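Local coordinates for MGS-M4 (Unidentified, PDB 4Q3M), which is probably an NAD(P)H-dependent oxidoreductase of the aldo-keto reductase family, with a TIM-barrel fold and an unknown substrate, at residues 145-150 / 177-182. Numbering follows the deposited sequence.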
loop_
_atom_site.group_PDB
_atom_site.type_symbol
_atom_site.label_atom_id
_atom_site.label_comp_id
_atom_site.label_asym_id
_atom_site.label_seq_id
_atom_site.Cartn_x
_atom_site.Cartn_y
_atom_site.Cartn_z
ATOM N N TYR A 145 16.380 3.877 -2.513
ATOM C CA TYR A 145 17.185 3.582 -3.690
ATOM C C TYR A 145 17.644 4.863 -4.379
ATOM O O TYR A 145 18.789 4.963 -4.818
ATOM C CB TYR A 145 16.400 2.706 -4.669
ATOM C CG TYR A 145 17.202 2.260 -5.871
ATOM C CD1 TYR A 145 18.050 1.162 -5.793
ATOM C CD2 TYR A 145 17.110 2.934 -7.081
ATOM C CE1 TYR A 145 18.786 0.750 -6.888
ATOM C CE2 TYR A 145 17.841 2.528 -8.181
ATOM C CZ TYR A 145 18.677 1.436 -8.080
ATOM O OH TYR A 145 19.405 1.030 -9.175
ATOM N N LEU A 146 16.737 5.788 -4.544
ATOM C CA LEU A 146 17.051 7.076 -5.083
ATOM C C LEU A 146 17.997 7.932 -4.201
ATOM O O LEU A 146 18.888 8.559 -4.707
ATOM C CB LEU A 146 15.745 7.786 -5.394
ATOM C CG LEU A 146 15.428 8.166 -6.824
ATOM C CD1 LEU A 146 15.766 7.064 -7.794
ATOM C CD2 LEU A 146 13.978 8.501 -6.942
ATOM N N MET A 147 17.792 7.929 -2.886
ATOM C CA MET A 147 18.671 8.600 -1.933
ATOM C C MET A 147 20.097 8.075 -2.045
ATOM O O MET A 147 21.062 8.831 -1.939
ATOM C CB MET A 147 18.161 8.417 -0.501
ATOM C CG MET A 147 16.846 9.118 -0.207
ATOM S SD MET A 147 16.929 10.896 -0.485
ATOM C CE MET A 147 18.211 11.359 0.675
ATOM N N GLU A 148 20.219 6.773 -2.276
ATOM C CA GLU A 148 21.519 6.130 -2.383
ATOM C C GLU A 148 22.210 6.419 -3.715
ATOM O O GLU A 148 23.415 6.666 -3.754
ATOM C CB GLU A 148 21.375 4.617 -2.196
ATOM C CG GLU A 148 22.680 3.845 -2.301
ATOM C CD GLU A 148 23.613 4.106 -1.134
ATOM O OE1 GLU A 148 23.129 4.535 -0.066
ATOM O OE2 GLU A 148 24.833 3.883 -1.286
ATOM N N ASN A 149 21.446 6.401 -4.803
ATOM C CA ASN A 149 22.040 6.412 -6.137
ATOM C C ASN A 149 21.960 7.737 -6.897
ATOM O O ASN A 149 22.708 7.944 -7.853
ATOM C CB ASN A 149 21.401 5.312 -6.987
ATOM C CG ASN A 149 21.759 3.922 -6.499
ATOM O OD1 ASN A 149 22.896 3.473 -6.652
ATOM N ND2 ASN A 149 20.790 3.233 -5.908
ATOM N N ALA A 150 21.066 8.631 -6.489
ATOM C CA ALA A 150 20.951 9.918 -7.168
ATOM C C ALA A 150 22.137 10.815 -6.837
ATOM O O ALA A 150 22.732 10.707 -5.766
ATOM C CB ALA A 150 19.647 10.610 -6.803
ATOM N N ASN A 177 14.783 12.799 5.309
ATOM C CA ASN A 177 15.630 12.783 4.122
ATOM C C ASN A 177 15.420 14.008 3.237
ATOM O O ASN A 177 15.739 13.986 2.048
ATOM C CB ASN A 177 15.385 11.508 3.318
ATOM C CG ASN A 177 15.850 10.263 4.046
ATOM O OD1 ASN A 177 17.003 9.850 3.919
ATOM N ND2 ASN A 177 14.955 9.662 4.821
ATOM N N ASN A 178 14.878 15.068 3.833
ATOM C CA ASN A 178 14.708 16.358 3.166
ATOM C C ASN A 178 13.891 16.272 1.880
ATOM O O ASN A 178 14.211 16.919 0.883
ATOM C CB ASN A 178 16.074 16.979 2.870
ATOM C CG ASN A 178 17.025 16.868 4.043
ATOM O OD1 ASN A 178 16.887 17.577 5.040
ATOM N ND2 ASN A 178 18.000 15.973 3.931
ATOM N N ILE A 179 12.836 15.466 1.913
ATOM C CA ILE A 179 11.931 15.338 0.780
ATOM C C ILE A 179 10.581 15.959 1.120
ATOM O O ILE A 179 9.952 15.588 2.110
ATOM C CB ILE A 179 11.731 13.866 0.376
ATOM C CG1 ILE A 179 13.075 13.218 0.037
ATOM C CG2 ILE A 179 10.769 13.760 -0.798
ATOM C CD1 ILE A 179 12.977 11.747 -0.303
ATOM N N GLN A 180 10.143 16.912 0.304
ATOM C CA GLN A 180 8.856 17.554 0.528
ATOM C C GLN A 180 7.719 16.646 0.087
ATOM O O GLN A 180 7.539 16.396 -1.104
ATOM C CB GLN A 180 8.774 18.889 -0.212
ATOM C CG GLN A 180 7.407 19.555 -0.123
ATOM C CD GLN A 180 7.042 19.953 1.295
ATOM O OE1 GLN A 180 7.871 20.482 2.035
ATOM N NE2 GLN A 180 5.798 19.697 1.680
ATOM N N LEU A 181 6.953 16.149 1.052
ATOM C CA LEU A 181 5.805 15.314 0.738
ATOM C C LEU A 181 4.675 16.168 0.178
ATOM O O LEU A 181 4.328 17.206 0.741
ATOM C CB LEU A 181 5.333 14.546 1.973
ATOM C CG LEU A 181 4.323 13.427 1.706
ATOM C CD1 LEU A 181 4.734 12.152 2.421
ATOM C CD2 LEU A 181 2.927 13.852 2.130
ATOM N N GLU A 182 4.114 15.726 -0.941
ATOM C CA GLU A 182 3.004 16.424 -1.571
ATOM C C GLU A 182 1.782 15.517 -1.593
ATOM O O GLU A 182 1.880 14.336 -1.925
ATOM C CB GLU A 182 3.378 16.868 -2.986
ATOM C CG GLU A 182 2.353 17.771 -3.649
ATOM C CD GLU A 182 2.779 18.211 -5.037
ATOM O OE1 GLU A 182 3.642 17.536 -5.637
ATOM O OE2 GLU A 182 2.253 19.232 -5.527
#
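The carboxamide of N177 turns its oxygen toward M147, OD1 lying 3.8 Å from the methyl CE, while its ND2 is hydrogen-bonded to the carbonyl of Y173 in the preceding helix. Asparagine suits this spot because one end of the amide secures the group to the helix and the other can rest against an apolar methyl. A second flat group lies within 145-150: the ring of Y145 carries N149 ND2 over the centre of one face, 3.3 Å above its plane. N149 ND2 also donates to Y145 O (2.9 Å), an oxygen that also accepts from N149 N, so two donors grip one carbonyl near the helix end. Between the segments M147 does the bridging. With CG anti to the carbonyl carbon (chi1 -67°) and further bends at chi2 and chi3, its flexible methionine chain brings SD to 4.0 Å from I179 CD1 and CE to 3.9 Å from N177 CB. In the TIM barrel, this meeting joins the C-terminal ends of two successive outer helices, 140-149 and 168-176, at the end of the barrel remote from the usual active-site face. Here the chain turns inward to strand 180-184: N178, at positive phi (57°), is the C-prime residue of a Schellman motif, a conformation asparagine adopts readily, and the side chain of buried, branched I179 sets out toward 145-150, its CD1 meeting the sulfur. An alanine in place of M147 would take away the thioether and is likely to lose its contacts with I179 CD1 and N177 CB, opening a gap between helix end and turn. Behind it, I179 also packs on C174 and N157.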